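Local coordinates for protein L-lysine 6-oxidase (Marinomonas mediterranea, PDB 3WEU) that oxidises the epsilon-amino group of L-lysine with molecular oxygen by means of a cysteine tryptophylquinone cofactor, releasing antibacterial hydrogen peroxide, at residues 94-99 with 486-491; 112-117 with 502-507. All blocks are in the same frame, centred on the assembly; numbering follows the deposited sequence.

Contact 1 (94-99 with 486-491); sequences AAWYEF and ERDECE. With SO4 (sulfate ion), chain C.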
ATOM      1  N   ALA A  94     -17.189 -16.888  -2.827  1.00 20.44           N
ATOM      2  CA  ALA A  94     -17.375 -15.431  -2.703  1.00 21.85           C
ATOM      3  C   ALA A  94     -18.693 -15.061  -1.963  1.00 19.24           C
ATOM      4  O   ALA A  94     -18.829 -13.965  -1.463  1.00 22.44           O
ATOM      5  CB  ALA A  94     -17.282 -14.726  -4.041  1.00 19.80           C
ATOM      6  N   ALA A  95     -19.601 -15.989  -1.902  1.00 19.40           N
ATOM      7  CA  ALA A  95     -20.889 -15.835  -1.268  1.00 19.62           C
ATOM      8  C   ALA A  95     -20.938 -16.360   0.160  1.00 21.91           C
ATOM      9  O   ALA A  95     -21.939 -16.152   0.841  1.00 20.76           O
ATOM     10  CB  ALA A  95     -21.901 -16.584  -2.102  1.00 19.57           C
ATOM     11  N   TRP A  96     -19.864 -17.020   0.638  1.00 21.18           N
ATOM     12  CA  TRP A  96     -19.882 -17.590   1.957  1.00 20.38           C
ATOM     13  C   TRP A  96     -19.305 -16.658   3.026  1.00 19.13           C
ATOM     14  O   TRP A  96     -18.940 -15.483   2.792  1.00 20.31           O
ATOM     15  CB  TRP A  96     -19.223 -18.991   1.953  1.00 20.94           C
ATOM     16  CG  TRP A  96     -19.716 -19.917   3.138  1.00 22.94           C
ATOM     17  CD1 TRP A  96     -18.953 -20.482   4.110  1.00 20.42           C
ATOM     18  CD2 TRP A  96     -21.064 -20.290   3.423  1.00 20.36           C
ATOM     19  NE1 TRP A  96     -19.705 -21.202   4.953  1.00 20.53           N
ATOM     20  CE2 TRP A  96     -21.026 -21.078   4.580  1.00 20.21           C
ATOM     21  CE3 TRP A  96     -22.309 -19.995   2.828  1.00 20.86           C
ATOM     22  CZ2 TRP A  96     -22.166 -21.609   5.152  1.00 20.10           C
ATOM     23  CZ3 TRP A  96     -23.451 -20.488   3.410  1.00 20.82           C
ATOM     24  CH2 TRP A  96     -23.375 -21.321   4.547  1.00 22.88           C
ATOM     25  N   TYR A  97     -19.249 -17.203   4.225  1.00 19.30           N
ATOM     26  CA  TYR A  97     -18.633 -16.525   5.356  1.00 21.75           C
ATOM     27  C   TYR A  97     -17.124 -16.470   5.271  1.00 21.95           C
ATOM     28  O   TYR A  97     -16.485 -17.350   4.713  1.00 21.69           O
ATOM     29  CB  TYR A  97     -18.977 -17.271   6.640  1.00 22.22           C
ATOM     30  CG  TYR A  97     -20.434 -17.309   6.958  1.00 20.99           C
ATOM     31  CD1 TYR A  97     -21.035 -16.210   7.616  1.00 23.37           C
ATOM     32  CD2 TYR A  97     -21.198 -18.408   6.716  1.00 21.40           C
ATOM     33  CE1 TYR A  97     -22.367 -16.212   7.958  1.00 23.35           C
ATOM     34  CE2 TYR A  97     -22.564 -18.403   7.064  1.00 24.00           C
ATOM     35  CZ  TYR A  97     -23.106 -17.274   7.679  1.00 21.82           C
ATOM     36  OH  TYR A  97     -24.344 -17.202   8.067  1.00 22.81           O
ATOM     37  N   GLU A  98     -16.555 -15.455   5.884  1.00 20.95           N
ATOM     38  CA  GLU A  98     -15.125 -15.376   6.089  1.00 21.52           C
ATOM     39  C   GLU A  98     -14.678 -16.609   6.945  1.00 20.64           C
ATOM     40  O   GLU A  98     -15.415 -17.020   7.860  1.00 19.73           O
ATOM     41  CB  GLU A  98     -14.796 -14.066   6.832  1.00 23.64           C
ATOM     42  CG  GLU A  98     -14.847 -12.821   5.952  1.00 28.92           C
ATOM     43  CD  GLU A  98     -14.231 -11.580   6.615  1.00 39.52           C
ATOM     44  OE1 GLU A  98     -13.835 -11.610   7.813  1.00 39.57           O
ATOM     45  OE2 GLU A  98     -14.118 -10.554   5.894  1.00 44.15           O
ATOM     46  N   PHE A  99     -13.499 -17.167   6.657  1.00 18.06           N
ATOM     47  CA  PHE A  99     -13.021 -18.274   7.442  1.00 17.30           C
ATOM     48  C   PHE A  99     -12.426 -17.783   8.774  1.00 15.75           C
ATOM     49  O   PHE A  99     -11.528 -16.961   8.831  1.00 18.47           O
ATOM     50  CB  PHE A  99     -11.998 -19.141   6.681  1.00 17.71           C
ATOM     51  CG  PHE A  99     -11.657 -20.414   7.449  1.00 17.47           C
ATOM     52  CD1 PHE A  99     -12.567 -21.459   7.513  1.00 16.19           C
ATOM     53  CD2 PHE A  99     -10.472 -20.501   8.151  1.00 17.97           C
ATOM     54  CE1 PHE A  99     -12.298 -22.589   8.236  1.00 17.43           C
ATOM     55  CE2 PHE A  99     -10.221 -21.638   8.897  1.00 17.00           C
ATOM     56  CZ  PHE A  99     -11.110 -22.669   8.912  1.00 17.95           C
ATOM     57  N   GLU A 486     -26.968 -18.405   0.968  1.00 24.16           N
ATOM     58  CA  GLU A 486     -26.814 -18.329   2.410  1.00 26.00           C
ATOM     59  C   GLU A 486     -27.078 -19.657   3.089  1.00 24.76           C
ATOM     60  O   GLU A 486     -26.893 -19.767   4.279  1.00 25.10           O
ATOM     61  CB  GLU A 486     -27.683 -17.181   3.001  1.00 29.22           C
ATOM     62  CG  GLU A 486     -29.132 -17.227   2.723  1.00 38.53           C
ATOM     63  CD  GLU A 486     -29.440 -16.644   1.333  1.00 44.76           C
ATOM     64  OE1 GLU A 486     -29.525 -15.359   1.110  1.00 53.14           O
ATOM     65  OE2 GLU A 486     -29.577 -17.514   0.467  1.00 32.69           O
ATOM     66  N   ARG A 487     -27.460 -20.694   2.349  1.00 22.42           N
ATOM     67  CA  ARG A 487     -27.873 -21.954   2.939  1.00 20.73           C
ATOM     68  C   ARG A 487     -26.661 -22.743   3.470  1.00 24.07           C
ATOM     69  O   ARG A 487     -25.740 -23.059   2.699  1.00 20.31           O
ATOM     70  CB  ARG A 487     -28.606 -22.834   1.928  1.00 19.99           C
ATOM     71  CG  ARG A 487     -29.011 -24.184   2.437  1.00 20.49           C
ATOM     72  CD  ARG A 487     -29.834 -24.979   1.442  1.00 19.23           C
ATOM     73  NE  ARG A 487     -30.243 -26.283   1.935  1.00 19.10           N
ATOM     74  CZ  ARG A 487     -29.443 -27.346   1.932  1.00 21.37           C
ATOM     75  NH1 ARG A 487     -28.190 -27.198   1.459  1.00 23.21           N
ATOM     76  NH2 ARG A 487     -29.847 -28.513   2.396  1.00 22.63           N
ATOM     77  N   ASP A 488     -26.692 -23.066   4.753  1.00 23.39           N
ATOM     78  CA  ASP A 488     -25.730 -23.989   5.343  1.00 23.16           C
ATOM     79  C   ASP A 488     -26.296 -25.397   5.364  1.00 22.78           C
ATOM     80  O   ASP A 488     -27.187 -25.740   6.114  1.00 20.71           O
ATOM     81  CB  ASP A 488     -25.374 -23.551   6.740  1.00 24.57           C
ATOM     82  CG  ASP A 488     -24.209 -24.363   7.330  1.00 23.90           C
ATOM     83  OD1 ASP A 488     -23.788 -25.356   6.692  1.00 24.40           O
ATOM     84  OD2 ASP A 488     -23.717 -23.995   8.396  1.00 23.49           O
ATOM     85  N   GLU A 489     -25.754 -26.253   4.498  1.00 19.79           N
ATOM     86  CA  GLU A 489     -26.100 -27.631   4.495  1.00 18.17           C
ATOM     87  C   GLU A 489     -25.910 -28.344   5.797  1.00 18.27           C
ATOM     88  O   GLU A 489     -26.595 -29.346   6.089  1.00 18.72           O
ATOM     89  CB  GLU A 489     -25.282 -28.325   3.417  1.00 22.83           C
ATOM     90  CG  GLU A 489     -23.760 -28.451   3.711  1.00 19.69           C
ATOM     91  CD  GLU A 489     -22.958 -27.152   3.640  1.00 22.59           C
ATOM     92  OE1 GLU A 489     -23.433 -26.034   3.231  1.00 20.91           O
ATOM     93  OE2 GLU A 489     -21.736 -27.253   3.965  1.00 23.98           O
ATOM     94  N   CYS A 490     -24.939 -27.893   6.607  1.00 19.28           N
ATOM     95  CA  CYS A 490     -24.821 -28.473   7.965  1.00 18.02           C
ATOM     96  C   CYS A 490     -25.927 -28.078   8.946  1.00 20.96           C
ATOM     97  O   CYS A 490     -26.199 -28.825   9.868  1.00 19.92           O
ATOM     98  CB  CYS A 490     -23.500 -28.086   8.590  1.00 17.75           C
ATOM     99  SG  CYS A 490     -22.109 -28.804   7.618  1.00 20.27           S
ATOM    100  N   GLU A 491     -26.483 -26.904   8.768  1.00 20.22           N
ATOM    101  CA  GLU A 491     -27.631 -26.446   9.559  1.00 23.10           C
ATOM    102  C   GLU A 491     -28.934 -27.096   9.089  1.00 23.15           C
ATOM    103  O   GLU A 491     -29.684 -27.648   9.900  1.00 23.78           O
ATOM    104  CB  GLU A 491     -27.752 -24.924   9.486  1.00 24.62           C
ATOM    105  CG  GLU A 491     -28.973 -24.432  10.227  1.00 29.78           C
ATOM    106  CD  GLU A 491     -29.002 -22.942  10.314  1.00 36.63           C
ATOM    107  OE1 GLU A 491     -28.180 -22.296   9.663  1.00 39.17           O
ATOM    108  OE2 GLU A 491     -29.853 -22.413  11.037  1.00 39.16           O
TER
HETATM  109  S   SO4 C 801     -11.684 -14.787   4.244  1.00 41.17           S
HETATM  110  O1  SO4 C 801     -11.958 -13.865   5.407  1.00 36.31           O
HETATM  111  O2  SO4 C 801     -12.539 -14.219   3.118  1.00 41.44           O
HETATM  112  O3  SO4 C 801     -10.239 -14.684   3.825  1.00 35.22           O
HETATM  113  O4  SO4 C 801     -11.937 -16.266   4.541  1.00 26.17           O
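The six-membered ring of Trp96 meets the backbone of Glu486, Arg487 and Asp488 with no hydrogen bond between the segments, so the contact rests on van der Waals packing; it buries 158 Å² in all. Trp96 CZ3 is 3.6 Å from Glu486 O, which lies at the ring edge near its plane. Trp96 CH2 lies 3.5 Å from Arg487 O and 3.6 Å from Asp488 CA, both approaching obliquely. Carbonyl oxygens placed beside aromatic C-H groups may add a small electrostatic gain. The Asp488 side chain crosses that of Trp96 at about a right angle: its CB sits in the plane of the ring, 3.7 Å from Trp96 CH2, and its carboxylate is turned 82° from the indole. The Trp96 side chain swings out opposite its own amide nitrogen (chi1 -156°), carrying the ring across to residues 486-488. One indole face is covered near its rim by Tyr97 CD2, 3.4 Å above the plane.

Asp488 is the N-cap of the short helix 489-492, and the tryptophan thus packs against a helix start, joining the loop after strand 80-91 to the C-terminal family region.

The polar groups bond within their own segment or outside the contact. Asp488 OD1 accepts Cys490 N at 2.8 Å, from well above the carboxylate plane. Trp96 NE1 bonds to the hydroxyl of Tyr114, while Glu486 OE1 is held by Ser129.

The sulfate, probably from the crystallisation liquor, belongs to the other side of 94-99. Phe99 N donates to sulfate O4 at 2.8 Å and 177°, a nearly straight bond, and Arg122 binds the same ion; Glu98 CG packs 3.1 Å from sulfate O1.

Contact 2 (112-117 with 502-507); sequences NSYSAR and TKRMAC
The backbones of Tyr114 and Arg504 stay far apart, 11.7 Å between their CA atoms: residues 114-116 have helical backbone angles without the regular hydrogen bonds, and Arg504 sits in the type I beta turn Thr502-Met505, whose Met505 N to Thr502 O bond measures 3.2 Å. Both CB atoms point toward the opposite segment, and two long side chains span the gap.

They touch at Tyr114 OH and the inner end of the guanidinium. Arg504 NE donates to Tyr114 OH at 2.9 Å, but the N-H...O angle of 121° makes the bond weak and bent. NE meets the hydroxyl at the ring edge, near the ring plane, and no ring face is used; seen from the arginine, the oxygen stands obliquely to the guanidinium, and the two planes are 37° apart. Arg504 is extended from CG to NE, which carries NE alongside the hydroxyl and leaves its CD 3.5 Å from Tyr114 OH. The stronger partners lie outside: for the hydroxyl it is the indole of Trp96, and for the terminal nitrogens of Arg504 the carboxylates of Glu489 and, at NH2, Asp488. Held at both terminal nitrogens, the guanidinium probably has little freedom to rotate.

The tyrosine's own segment is braced internally. Arg117 NE donates to Asn112 OD1 at 2.8 Å, in the carbonyl plane and on a lone pair, and Arg117 NH1 goes on to Asp396.

Ser113 OG accepts Ala116 N at 2.9 Å and 167°, an ST motif just before Tyr114. Facing it, the turn-borne Arg504 belongs to the loop entering helix 510-515, just ahead of Cys516, the cysteine cross-linked to Trp581 in the quinone cofactor.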
ATOM      1  N   ASN A 112     -21.975 -22.445  18.555  1.00 20.23           N
ATOM      2  CA  ASN A 112     -20.836 -22.165  17.703  1.00 18.01           C
ATOM      3  C   ASN A 112     -21.264 -21.980  16.264  1.00 20.16           C
ATOM      4  O   ASN A 112     -20.417 -21.954  15.371  1.00 19.43           O
ATOM      5  CB  ASN A 112     -19.816 -23.361  17.826  1.00 20.41           C
ATOM      6  CG  ASN A 112     -18.466 -23.051  17.212  1.00 20.02           C
ATOM      7  OD1 ASN A 112     -17.868 -21.989  17.499  1.00 19.81           O
ATOM      8  ND2 ASN A 112     -17.949 -23.984  16.378  1.00 19.49           N
ATOM      9  N   SER A 113     -22.574 -21.754  15.999  1.00 20.17           N
ATOM     10  CA  SER A 113     -23.062 -21.453  14.639  1.00 18.11           C
ATOM     11  C   SER A 113     -22.458 -20.201  14.147  1.00 18.33           C
ATOM     12  O   SER A 113     -22.059 -19.321  14.923  1.00 19.18           O
ATOM     13  CB  SER A 113     -24.596 -21.317  14.589  1.00 20.82           C
ATOM     14  OG  SER A 113     -24.982 -20.059  15.135  1.00 20.39           O
ATOM     15  N   TYR A 114     -22.434 -20.033  12.834  1.00 19.50           N
ATOM     16  CA  TYR A 114     -21.876 -18.810  12.266  1.00 18.23           C
ATOM     17  C   TYR A 114     -22.622 -17.570  12.828  1.00 19.95           C
ATOM     18  O   TYR A 114     -22.005 -16.546  13.175  1.00 19.53           O
ATOM     19  CB  TYR A 114     -22.019 -18.768  10.763  1.00 19.80           C
ATOM     20  CG  TYR A 114     -21.119 -19.674   9.964  1.00 17.83           C
ATOM     21  CD1 TYR A 114     -19.814 -19.325   9.755  1.00 19.19           C
ATOM     22  CD2 TYR A 114     -21.605 -20.868   9.421  1.00 19.76           C
ATOM     23  CE1 TYR A 114     -18.975 -20.141   9.010  1.00 20.26           C
ATOM     24  CE2 TYR A 114     -20.774 -21.694   8.652  1.00 19.16           C
ATOM     25  CZ  TYR A 114     -19.472 -21.339   8.481  1.00 19.18           C
ATOM     26  OH  TYR A 114     -18.563 -22.051   7.708  1.00 18.45           O
ATOM     27  N   SER A 115     -23.959 -17.655  12.896  1.00 23.50           N
ATOM     28  CA  SER A 115     -24.732 -16.503  13.521  1.00 23.81           C
ATOM     29  C   SER A 115     -24.404 -16.276  14.960  1.00 22.40           C
ATOM     30  O   SER A 115     -24.162 -15.190  15.369  1.00 24.41           O
ATOM     31  CB  SER A 115     -26.225 -16.764  13.495  1.00 28.14           C
ATOM     32  OG  SER A 115     -26.571 -16.676  12.137  1.00 37.89           O
ATOM     33  N   ALA A 116     -24.424 -17.300  15.761  1.00 23.60           N
ATOM     34  CA  ALA A 116     -24.038 -17.085  17.131  1.00 22.27           C
ATOM     35  C   ALA A 116     -22.667 -16.496  17.312  1.00 25.48           C
ATOM     36  O   ALA A 116     -22.434 -15.833  18.315  1.00 20.87           O
ATOM     37  CB  ALA A 116     -24.181 -18.356  17.929  1.00 24.42           C
ATOM     38  N   ARG A 117     -21.721 -16.771  16.407  1.00 22.26           N
ATOM     39  CA  ARG A 117     -20.368 -16.298  16.545  1.00 21.29           C
ATOM     40  C   ARG A 117     -20.134 -14.990  15.849  1.00 22.38           C
ATOM     41  O   ARG A 117     -19.011 -14.481  15.838  1.00 22.73           O
ATOM     42  CB  ARG A 117     -19.377 -17.363  16.001  1.00 22.29           C
ATOM     43  CG  ARG A 117     -19.379 -18.677  16.757  1.00 20.44           C
ATOM     44  CD  ARG A 117     -19.223 -18.490  18.226  1.00 20.67           C
ATOM     45  NE  ARG A 117     -18.538 -19.576  18.857  1.00 20.27           N
ATOM     46  CZ  ARG A 117     -18.196 -19.555  20.134  1.00 21.70           C
ATOM     47  NH1 ARG A 117     -18.702 -18.621  20.894  1.00 21.26           N
ATOM     48  NH2 ARG A 117     -17.458 -20.520  20.662  1.00 21.09           N
ATOM     49  N   THR A 502     -16.583 -26.897  -1.081  1.00 16.91           N
ATOM     50  CA  THR A 502     -15.374 -26.062  -1.169  1.00 15.29           C
ATOM     51  C   THR A 502     -15.581 -24.617  -0.737  1.00 14.16           C
ATOM     52  O   THR A 502     -14.658 -23.824  -0.693  1.00 16.19           O
ATOM     53  CB  THR A 502     -14.754 -26.088  -2.583  1.00 16.90           C
ATOM     54  OG1 THR A 502     -15.697 -25.619  -3.570  1.00 17.59           O
ATOM     55  CG2 THR A 502     -14.259 -27.570  -2.911  1.00 17.20           C
ATOM     56  N   LYS A 503     -16.796 -24.223  -0.405  1.00 16.35           N
ATOM     57  CA  LYS A 503     -17.032 -22.795  -0.265  1.00 16.69           C
ATOM     58  C   LYS A 503     -16.346 -22.167   0.914  1.00 16.79           C
ATOM     59  O   LYS A 503     -16.080 -20.947   0.903  1.00 18.84           O
ATOM     60  CB  LYS A 503     -18.530 -22.510  -0.179  1.00 18.34           C
ATOM     61  CG  LYS A 503     -19.193 -23.069   1.034  1.00 17.17           C
ATOM     62  CD  LYS A 503     -20.700 -23.078   0.879  1.00 19.85           C
ATOM     63  CE  LYS A 503     -21.385 -23.804   2.042  1.00 21.12           C
ATOM     64  NZ  LYS A 503     -22.888 -23.627   2.027  1.00 21.77           N
ATOM     65  N   ARG A 504     -16.085 -22.946   1.939  1.00 16.37           N
ATOM     66  CA  ARG A 504     -15.464 -22.416   3.153  1.00 16.65           C
ATOM     67  C   ARG A 504     -13.989 -22.084   3.014  1.00 17.13           C
ATOM     68  O   ARG A 504     -13.417 -21.337   3.821  1.00 17.52           O
ATOM     69  CB  ARG A 504     -15.644 -23.421   4.298  1.00 17.11           C
ATOM     70  CG  ARG A 504     -17.078 -23.449   4.778  1.00 18.51           C
ATOM     71  CD  ARG A 504     -17.235 -24.578   5.758  1.00 19.12           C
ATOM     72  NE  ARG A 504     -18.574 -24.627   6.361  1.00 18.36           N
ATOM     73  CZ  ARG A 504     -19.637 -25.121   5.753  1.00 17.91           C
ATOM     74  NH1 ARG A 504     -19.534 -25.578   4.483  1.00 18.92           N
ATOM     75  NH2 ARG A 504     -20.810 -25.122   6.382  1.00 16.72           N
ATOM     76  N   MET A 505     -13.345 -22.640   1.982  1.00 17.08           N
ATOM     77  CA  MET A 505     -11.912 -22.530   1.814  1.00 17.23           C
ATOM     78  C   MET A 505     -11.551 -21.106   1.407  1.00 19.70           C
ATOM     79  O   MET A 505     -12.432 -20.299   1.064  1.00 19.91           O
ATOM     80  CB  MET A 505     -11.394 -23.500   0.740  1.00 16.77           C
ATOM     81  CG  MET A 505     -11.888 -24.932   0.832  1.00 17.63           C
ATOM     82  SD  MET A 505     -11.798 -25.637   2.491  1.00 17.71           S
ATOM     83  CE  MET A 505     -10.057 -25.998   2.522  1.00 19.12           C
ATOM     84  N   ALA A 506     -10.256 -20.797   1.427  1.00 18.15           N
ATOM     85  CA  ALA A 506      -9.854 -19.444   1.086  1.00 20.87           C
ATOM     86  C   ALA A 506     -10.246 -19.096  -0.334  1.00 19.68           C
ATOM     87  O   ALA A 506     -10.283 -19.932  -1.253  1.00 18.65           O
ATOM     88  CB  ALA A 506      -8.363 -19.228   1.281  1.00 22.22           C
ATOM     89  N   CYS A 507     -10.552 -17.822  -0.490  1.00 19.59           N
ATOM     90  CA  CYS A 507     -10.946 -17.229  -1.774  1.00 19.53           C
ATOM     91  C   CYS A 507     -10.038 -16.069  -2.084  1.00 19.72           C
ATOM     92  O   CYS A 507     -10.209 -14.950  -1.512  1.00 21.33           O
ATOM     93  CB  CYS A 507     -12.388 -16.779  -1.669  1.00 24.18           C
ATOM     94  SG  CYS A 507     -13.001 -16.265  -3.290  1.00 29.17           S
TER

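How the contacts relate
Contacts 1 and 2 are parts of one buried junction: their centres lie about 6 Å apart and their segments alternate along the chain. Glu489 joins 486-491 to 502-507 through two salt bridges, OE1 to Lys503 NZ at 2.7 Å and OE2 to Arg504 NH1 at 2.8 Å. Lys503 NZ also packs 3.5 Å from Trp96 CH2, bringing a third segment to that ring. Between 94-99 and 112-117, Tyr97 stacks on Tyr114. Arg122 ties the sulfate beside 94-99 to 502-507, bonding to the Lys503 and Met505 carbonyls. From there the chain runs through helix 510-515 to Cys516 of the cofactor.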